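Side-chain contacts in SusD homolog (Bacteroides ovatus, PDB 4F53), which probably binds glycans, mucin O-glycans among them, at the bacterial outer membrane as a TPR-like lipoprotein of the SusD/RagB family: residues L38-Q43 and M124-D129; E44-Y49 and K85-N90; L118-V123 and Y156-E161. All coordinates share one frame; numbering follows the deposited sequence.

Contact 1: residues L38-Q43 and M124-D129; sequences LMMPEQ and MLRVTD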
# COMPACT_ATOMS: atom_id res chain seq x y z
N LEU A 38 -12.67 -2.93 5.46
CA LEU A 38 -12.11 -1.59 5.24
C LEU A 38 -10.57 -1.53 5.31
O LEU A 38 -10.00 -0.49 4.94
CB LEU A 38 -12.77 -0.54 6.17
CG LEU A 38 -14.25 -0.29 5.80
CD1 LEU A 38 -15.01 0.35 6.96
CD2 LEU A 38 -14.39 0.48 4.47
N MSE A 39 -9.90 -2.64 5.70
CA MSE A 39 -8.42 -2.65 5.67
C MSE A 39 -7.88 -2.55 4.23
O MSE A 39 -6.81 -2.01 3.99
CB MSE A 39 -7.88 -3.94 6.33
CG MSE A 39 -8.30 -4.07 7.80
SE MSE A 39 -7.20 -5.38 8.73
CE MSE A 39 -7.97 -6.92 8.05
N MSE A 40 -8.64 -3.12 3.29
CA MSE A 40 -8.35 -3.19 1.85
C MSE A 40 -9.72 -3.26 1.17
O MSE A 40 -10.20 -4.36 0.84
CB MSE A 40 -7.46 -4.42 1.58
CG MSE A 40 -6.74 -4.37 0.24
SE MSE A 40 -5.39 -2.94 0.16
CE MSE A 40 -4.23 -3.65 1.57
N PRO A 41 -10.44 -2.11 1.09
CA PRO A 41 -11.87 -2.14 0.72
C PRO A 41 -12.21 -2.77 -0.62
O PRO A 41 -11.54 -2.57 -1.62
CB PRO A 41 -12.30 -0.68 0.76
CG PRO A 41 -11.03 0.12 0.90
CD PRO A 41 -10.03 -0.76 1.54
N GLU A 42 -13.29 -3.55 -0.60
CA GLU A 42 -13.85 -4.26 -1.73
C GLU A 42 -14.76 -3.37 -2.59
O GLU A 42 -14.75 -3.53 -3.82
CB GLU A 42 -14.62 -5.48 -1.24
CG GLU A 42 -15.16 -6.32 -2.37
CD GLU A 42 -16.00 -7.52 -1.98
OE1 GLU A 42 -15.70 -8.14 -0.93
OE2 GLU A 42 -16.94 -7.85 -2.73
N GLN A 43 -15.57 -2.47 -1.95
CA GLN A 43 -16.50 -1.58 -2.64
C GLN A 43 -15.74 -0.89 -3.77
O GLN A 43 -14.78 -0.14 -3.51
CB GLN A 43 -17.14 -0.58 -1.65
CG GLN A 43 -18.41 0.11 -2.18
CD GLN A 43 -18.89 1.22 -1.26
OE1 GLN A 43 -18.37 1.42 -0.17
NE2 GLN A 43 -19.88 2.00 -1.69
N MSE A 124 -6.92 3.11 10.09
CA MSE A 124 -6.48 4.46 10.42
C MSE A 124 -4.96 4.61 10.21
O MSE A 124 -4.50 5.74 10.03
CB MSE A 124 -6.95 4.87 11.82
CG MSE A 124 -8.48 4.93 11.89
SE MSE A 124 -9.24 6.20 10.58
CE MSE A 124 -11.00 5.33 10.17
N LEU A 125 -4.22 3.50 10.13
CA LEU A 125 -2.79 3.51 9.75
C LEU A 125 -2.69 4.01 8.30
O LEU A 125 -1.84 4.83 8.03
CB LEU A 125 -2.13 2.12 9.90
CG LEU A 125 -0.61 2.01 9.58
CD1 LEU A 125 0.23 2.89 10.54
CD2 LEU A 125 -0.15 0.56 9.67
N ARG A 126 -3.58 3.55 7.38
CA ARG A 126 -3.62 4.03 5.98
C ARG A 126 -3.87 5.54 5.94
O ARG A 126 -3.21 6.25 5.19
CB ARG A 126 -4.74 3.37 5.15
CG ARG A 126 -4.78 1.86 5.10
CD ARG A 126 -6.01 1.42 4.33
NE ARG A 126 -6.04 2.08 3.02
CZ ARG A 126 -6.11 1.47 1.85
NH1 ARG A 126 -6.21 0.15 1.79
NH2 ARG A 126 -6.10 2.18 0.73
N VAL A 127 -4.84 6.01 6.75
CA VAL A 127 -5.27 7.41 6.83
C VAL A 127 -4.14 8.30 7.39
O VAL A 127 -3.84 9.32 6.76
CB VAL A 127 -6.61 7.59 7.60
CG1 VAL A 127 -7.08 9.04 7.54
CG2 VAL A 127 -7.69 6.64 7.06
N THR A 128 -3.51 7.93 8.53
CA THR A 128 -2.41 8.77 9.03
C THR A 128 -1.21 8.72 8.06
O THR A 128 -0.56 9.74 7.84
CB THR A 128 -2.03 8.49 10.50
OG1 THR A 128 -1.08 9.48 10.84
CG2 THR A 128 -1.40 7.09 10.73
N ASP A 129 -0.98 7.58 7.42
CA ASP A 129 0.10 7.48 6.42
C ASP A 129 -0.21 8.29 5.16
O ASP A 129 0.71 8.59 4.40
CB ASP A 129 0.42 6.02 6.07
CG ASP A 129 1.12 5.28 7.20
OD1 ASP A 129 1.50 5.93 8.20
OD2 ASP A 129 1.30 4.05 7.08
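R126 reaches from its helix to the bend that M39, M40 and P41 make in the loop 38-43, and nearly all of the 127 Å² buried between the two segments gathers round this one side chain. The polar part is a single hydrogen bond: R126 NH1 donates to the backbone carbonyl M39 O at 3.1 Å, with an N-H...O angle of 158°. On the donor side the bond is regular, since M39 O lies only 9° out of the guanidinium plane, at its edge. On the acceptor side it is not, because NH1 stands above the carbonyl plane instead of on a lone pair. The side chain leaves its helix with CG anti to the carbonyl carbon, and a bend at chi3 (53°) then turns NE and the guanidinium toward the loop. R126 CD also lies 3.5 Å from M39 O. The other end of the guanidinium is tied down by charge: NH2 forms a salt bridge with D51, so two different acceptors fix the rotation of the group, and the buried carbonyl of M39 has a donor.

The remaining contacts are van der Waals approaches to the guanidinium. The selenium of selenomethionine M40 lies near the guanidinium plane, SE to R126 NH1 being 3.6 Å; its chain is folded at chi2 and chi3 and crosses the arginine at about a right angle. P41 and R126 approach each other from opposite directions, P41 CD lying 3.9 Å from R126 NH1, oblique to the group.

The contact therefore joins the connection between helices 25-37 and 44-58 to helix 110-131, one of the helices of this TPR-like fold. V50 and D51 of helix 44-58 and F92 of helix 82-106 also meet the R126 side chain, while M124, L125 and T128 pack against helix 152-173.

Contact 2: residues E44-Y49 and K85-N90; sequences ENFSQY and KKIPFN
I87 places its two branches against two aromatic side chains, F46 and Y49, one turn apart on helix 44-58. With CG1 anti to the carbonyl carbon (chi1 -61°) and the chain extended at chi2, the long branch of I87 reaches out until CD1 stands over the middle of the Y49 ring. The methyl carbon is 3.5 Å from the ring centroid and only 3° off the ring normal, a nearly ideal CH-pi geometry; its distances to the six ring carbons accordingly differ little, I87 CD1 to Y49 CE1 being 3.7 Å. The short branch, I87 CG2, lies 3.8 Å from Y49 CB and 3.7 Å from F46 CD1, where it meets the phenyl ring at the edge, near its plane. F46 arrives there with CG anti to its backbone N (chi1 179°), and its side chain runs past that of I87 in the opposite direction. Around the pair, W84 meets Y49 edge-to-face, and F92 does the same with F46, which also has a cation-pi contact with K95.

No hydrogen bond joins the two segments. Attraction here is thus mainly dispersive, with a directional CH-pi component, and the helices 44-58 and 82-106 are held at this point by shape and ring placement.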
# COMPACT_ATOMS: atom_id res chain seq x y z
N GLU A 44 -16.12 -1.22 -5.02
CA GLU A 44 -15.47 -0.77 -6.26
C GLU A 44 -15.39 0.75 -6.39
O GLU A 44 -14.37 1.21 -6.86
CB GLU A 44 -16.11 -1.40 -7.51
CG GLU A 44 -17.58 -1.06 -7.71
CD GLU A 44 -18.24 -1.65 -8.95
OE1 GLU A 44 -18.04 -2.86 -9.21
OE2 GLU A 44 -19.00 -0.92 -9.62
N ASN A 45 -16.41 1.50 -5.95
CA ASN A 45 -16.42 2.96 -6.07
C ASN A 45 -15.66 3.62 -4.91
O ASN A 45 -15.60 4.85 -4.84
CB ASN A 45 -17.85 3.52 -6.20
CG ASN A 45 -18.83 3.06 -5.15
OD1 ASN A 45 -19.09 1.86 -4.98
ND2 ASN A 45 -19.48 4.01 -4.49
N PHE A 46 -15.08 2.84 -3.99
CA PHE A 46 -14.29 3.39 -2.90
C PHE A 46 -12.85 2.98 -3.16
O PHE A 46 -11.96 3.82 -3.20
CB PHE A 46 -14.79 2.93 -1.52
CG PHE A 46 -13.99 3.46 -0.34
CD1 PHE A 46 -13.60 4.80 -0.28
CD2 PHE A 46 -13.69 2.64 0.74
CE1 PHE A 46 -12.87 5.28 0.80
CE2 PHE A 46 -12.98 3.13 1.83
CZ PHE A 46 -12.57 4.45 1.85
N SER A 47 -12.66 1.68 -3.43
CA SER A 47 -11.40 1.03 -3.80
C SER A 47 -10.74 1.75 -4.97
O SER A 47 -9.53 1.96 -4.95
CB SER A 47 -11.65 -0.44 -4.19
OG SER A 47 -10.43 -1.09 -4.49
N GLN A 48 -11.53 2.12 -6.00
CA GLN A 48 -11.03 2.80 -7.20
C GLN A 48 -10.27 4.06 -6.85
O GLN A 48 -9.21 4.30 -7.42
CB GLN A 48 -12.15 3.14 -8.19
CG GLN A 48 -11.56 3.47 -9.54
CD GLN A 48 -12.53 3.71 -10.64
OE1 GLN A 48 -13.69 4.06 -10.43
NE2 GLN A 48 -12.04 3.54 -11.84
N TYR A 49 -10.76 4.84 -5.88
CA TYR A 49 -10.07 6.04 -5.48
C TYR A 49 -8.86 5.74 -4.61
O TYR A 49 -7.75 6.13 -4.97
CB TYR A 49 -11.00 7.00 -4.74
CG TYR A 49 -12.14 7.47 -5.61
CD1 TYR A 49 -11.98 8.56 -6.47
CD2 TYR A 49 -13.36 6.82 -5.59
CE1 TYR A 49 -13.02 8.98 -7.31
CE2 TYR A 49 -14.41 7.23 -6.43
CZ TYR A 49 -14.23 8.32 -7.27
OH TYR A 49 -15.26 8.72 -8.09
N LYS A 85 -10.42 14.60 -3.63
CA LYS A 85 -9.61 14.90 -2.45
C LYS A 85 -10.37 14.60 -1.14
O LYS A 85 -9.74 14.42 -0.10
CB LYS A 85 -9.14 16.36 -2.50
CG LYS A 85 -8.06 16.55 -3.55
CD LYS A 85 -7.35 17.87 -3.44
CE LYS A 85 -7.98 18.95 -4.26
NZ LYS A 85 -7.21 20.21 -4.14
N LYS A 86 -11.70 14.49 -1.20
CA LYS A 86 -12.52 14.21 -0.02
C LYS A 86 -12.55 12.70 0.33
O LYS A 86 -12.52 12.35 1.51
CB LYS A 86 -13.95 14.75 -0.27
CG LYS A 86 -14.83 14.83 0.95
CD LYS A 86 -16.11 15.60 0.64
CE LYS A 86 -17.06 15.70 1.82
NZ LYS A 86 -17.82 14.44 2.05
N ILE A 87 -12.62 11.84 -0.68
CA ILE A 87 -12.80 10.40 -0.54
C ILE A 87 -11.71 9.71 0.33
O ILE A 87 -12.15 8.97 1.22
CB ILE A 87 -12.98 9.73 -1.94
CG1 ILE A 87 -14.24 10.32 -2.61
CG2 ILE A 87 -13.10 8.17 -1.83
CD1 ILE A 87 -14.30 10.17 -4.09
N PRO A 88 -10.35 9.90 0.18
CA PRO A 88 -9.42 9.14 1.04
C PRO A 88 -9.37 9.58 2.50
O PRO A 88 -8.60 8.98 3.29
CB PRO A 88 -8.05 9.38 0.37
CG PRO A 88 -8.36 9.92 -0.99
CD PRO A 88 -9.60 10.70 -0.81
N PHE A 89 -10.15 10.61 2.88
CA PHE A 89 -10.18 11.09 4.25
C PHE A 89 -11.55 10.78 4.86
O PHE A 89 -11.67 9.82 5.62
CB PHE A 89 -9.86 12.60 4.33
CG PHE A 89 -9.54 13.14 5.71
CD1 PHE A 89 -8.59 12.52 6.52
CD2 PHE A 89 -10.14 14.30 6.17
CE1 PHE A 89 -8.29 13.03 7.79
CE2 PHE A 89 -9.83 14.82 7.44
CZ PHE A 89 -8.90 14.18 8.24
N ASN A 90 -12.58 11.53 4.45
CA ASN A 90 -13.96 11.47 4.93
C ASN A 90 -14.61 10.11 4.79
O ASN A 90 -15.30 9.71 5.72
CB ASN A 90 -14.85 12.51 4.21
CG ASN A 90 -14.55 13.94 4.62
OD1 ASN A 90 -13.52 14.51 4.26
ND2 ASN A 90 -15.45 14.54 5.38

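Contact 3: residues L118-V123 and Y156-E161; sequences LYRIVV and YAKMLE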
# COMPACT_ATOMS: atom_id res chain seq x y z
N LEU A 118 -8.03 -3.87 16.28
CA LEU A 118 -6.98 -4.24 15.32
C LEU A 118 -7.32 -3.69 13.92
O LEU A 118 -6.44 -3.12 13.28
CB LEU A 118 -6.78 -5.77 15.28
CG LEU A 118 -5.71 -6.31 14.29
CD1 LEU A 118 -4.32 -5.82 14.64
CD2 LEU A 118 -5.71 -7.83 14.26
N TYR A 119 -8.60 -3.81 13.49
CA TYR A 119 -9.07 -3.31 12.19
C TYR A 119 -8.96 -1.80 12.16
O TYR A 119 -8.47 -1.26 11.18
CB TYR A 119 -10.52 -3.77 11.90
CG TYR A 119 -10.72 -5.27 11.92
CD1 TYR A 119 -9.68 -6.15 11.59
CD2 TYR A 119 -11.96 -5.83 12.25
CE1 TYR A 119 -9.86 -7.53 11.59
CE2 TYR A 119 -12.15 -7.21 12.27
CZ TYR A 119 -11.11 -8.05 11.92
OH TYR A 119 -11.30 -9.41 11.95
N ARG A 120 -9.35 -1.13 13.26
CA ARG A 120 -9.23 0.33 13.44
C ARG A 120 -7.79 0.80 13.25
O ARG A 120 -7.56 1.76 12.52
CB ARG A 120 -9.72 0.74 14.83
CG ARG A 120 -9.90 2.22 14.96
CD ARG A 120 -10.06 2.56 16.41
NE ARG A 120 -10.19 4.01 16.58
CZ ARG A 120 -9.94 4.65 17.70
NH1 ARG A 120 -9.52 3.99 18.77
NH2 ARG A 120 -10.08 5.97 17.76
N ILE A 121 -6.81 0.11 13.89
CA ILE A 121 -5.39 0.42 13.76
C ILE A 121 -4.95 0.33 12.27
O ILE A 121 -4.43 1.30 11.76
CB ILE A 121 -4.52 -0.45 14.70
CG1 ILE A 121 -4.81 -0.07 16.16
CG2 ILE A 121 -3.02 -0.28 14.36
CD1 ILE A 121 -4.27 -1.00 17.24
N VAL A 122 -5.24 -0.79 11.58
CA VAL A 122 -4.85 -1.01 10.17
C VAL A 122 -5.50 0.05 9.25
O VAL A 122 -4.82 0.60 8.38
CB VAL A 122 -5.19 -2.46 9.67
CG1 VAL A 122 -4.78 -2.68 8.21
CG2 VAL A 122 -4.56 -3.53 10.57
N VAL A 123 -6.81 0.35 9.44
CA VAL A 123 -7.56 1.29 8.61
C VAL A 123 -7.04 2.71 8.83
O VAL A 123 -6.72 3.41 7.88
CB VAL A 123 -9.09 1.20 8.85
CG1 VAL A 123 -9.84 2.32 8.11
CG2 VAL A 123 -9.61 -0.16 8.42
N TYR A 156 0.63 6.98 16.21
CA TYR A 156 1.49 5.79 16.21
C TYR A 156 1.70 5.26 17.64
O TYR A 156 1.59 4.06 17.85
CB TYR A 156 2.85 6.10 15.54
CG TYR A 156 2.88 5.73 14.07
CD1 TYR A 156 2.18 6.48 13.13
CD2 TYR A 156 3.60 4.63 13.62
CE1 TYR A 156 2.20 6.15 11.77
CE2 TYR A 156 3.62 4.28 12.28
CZ TYR A 156 2.92 5.04 11.35
OH TYR A 156 2.94 4.67 10.03
N ALA A 157 1.94 6.15 18.63
CA ALA A 157 2.16 5.75 20.02
C ALA A 157 0.91 5.08 20.61
O ALA A 157 1.03 4.03 21.24
CB ALA A 157 2.58 6.93 20.87
N LYS A 158 -0.29 5.65 20.37
CA LYS A 158 -1.54 5.05 20.87
C LYS A 158 -1.79 3.69 20.18
O LYS A 158 -2.04 2.70 20.86
CB LYS A 158 -2.73 6.00 20.69
CG LYS A 158 -4.03 5.38 21.17
CD LYS A 158 -5.21 6.33 21.18
CE LYS A 158 -6.52 5.59 21.00
NZ LYS A 158 -6.74 4.52 22.03
N MSE A 159 -1.64 3.62 18.85
CA MSE A 159 -1.81 2.39 18.08
C MSE A 159 -0.89 1.29 18.56
O MSE A 159 -1.36 0.16 18.75
CB MSE A 159 -1.53 2.63 16.57
CG MSE A 159 -2.65 3.38 15.84
SE MSE A 159 -2.09 3.70 14.00
CE MSE A 159 -3.81 4.32 13.42
N LEU A 160 0.40 1.60 18.76
CA LEU A 160 1.40 0.60 19.17
C LEU A 160 1.11 0.09 20.58
O LEU A 160 1.19 -1.12 20.82
CB LEU A 160 2.85 1.12 19.03
CG LEU A 160 3.42 1.03 17.59
CD1 LEU A 160 4.58 2.03 17.38
CD2 LEU A 160 3.87 -0.41 17.24
N GLU A 161 0.67 0.98 21.48
CA GLU A 161 0.31 0.63 22.85
C GLU A 161 -0.95 -0.25 22.87
O GLU A 161 -1.01 -1.23 23.62
CB GLU A 161 0.11 1.91 23.66
CG GLU A 161 -0.29 1.68 25.10
CD GLU A 161 -0.22 2.91 26.00
OE1 GLU A 161 0.61 3.80 25.73
OE2 GLU A 161 -0.98 2.95 26.99
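I121 and M159 meet where two helices of the TPR-like fold, 110-131 and 152-173, pack side by side, the CA atoms of I121 and M159 being 5.9 Å apart. Both side chains point at the facing helix and run antiparallel alongside one another. I121 CG2 rests 3.9 Å from M159 CB, while its other branch carries CD1 to within 3.5 Å of the carbonyl oxygen M159 O. Selenomethionine M159 answers in kind: its chain is extended beyond CG (chi2 176°, chi3 170°), which lays SE alongside I121 and takes CE past it toward the opposite backbone. Y136 touches both residues, and M204 of helix 190-207 also packs on M159.

Beside this apolar pair, R120 and K158 cross at about a right angle. R120 is stretched from CG to NE, whereas K158 bends at chi4 (56°), and K158 CE lies oblique to the guanidinium, 4.1 Å from R120 NH1. The like charges are 4.3 Å apart, R120 NH1 to K158 NZ, but each has an acid partner, E117 for R120 and D162 for K158, which should offset the repulsion. At its tip, the selenomethionine methyl M159 CE stops 3.5 Å from I121 O.

Overall arrangement
Contacts 1 and 3 share helix 110-131, with centres 12 Å apart, and M159 bridges them: its CE lies 3.4 Å from L125 N. A probable hydrogen bond of 2.6 Å, D129 OD1 to Y156 OH, joins them again. Contact 2 is nested in the chain between the segments of contact 1; their centres are 10 Å apart, and P41 CB packs on F46 CD2 at 3.6 Å. Contacts 2 and 3 do not touch, their centres being 21 Å apart, so contact 1 lies between them as the link. Near contact 3, an acetate, probably from crystallisation, lies about 3 Å from the R120 side chain, and a calcium ion about 10 Å from that of K158.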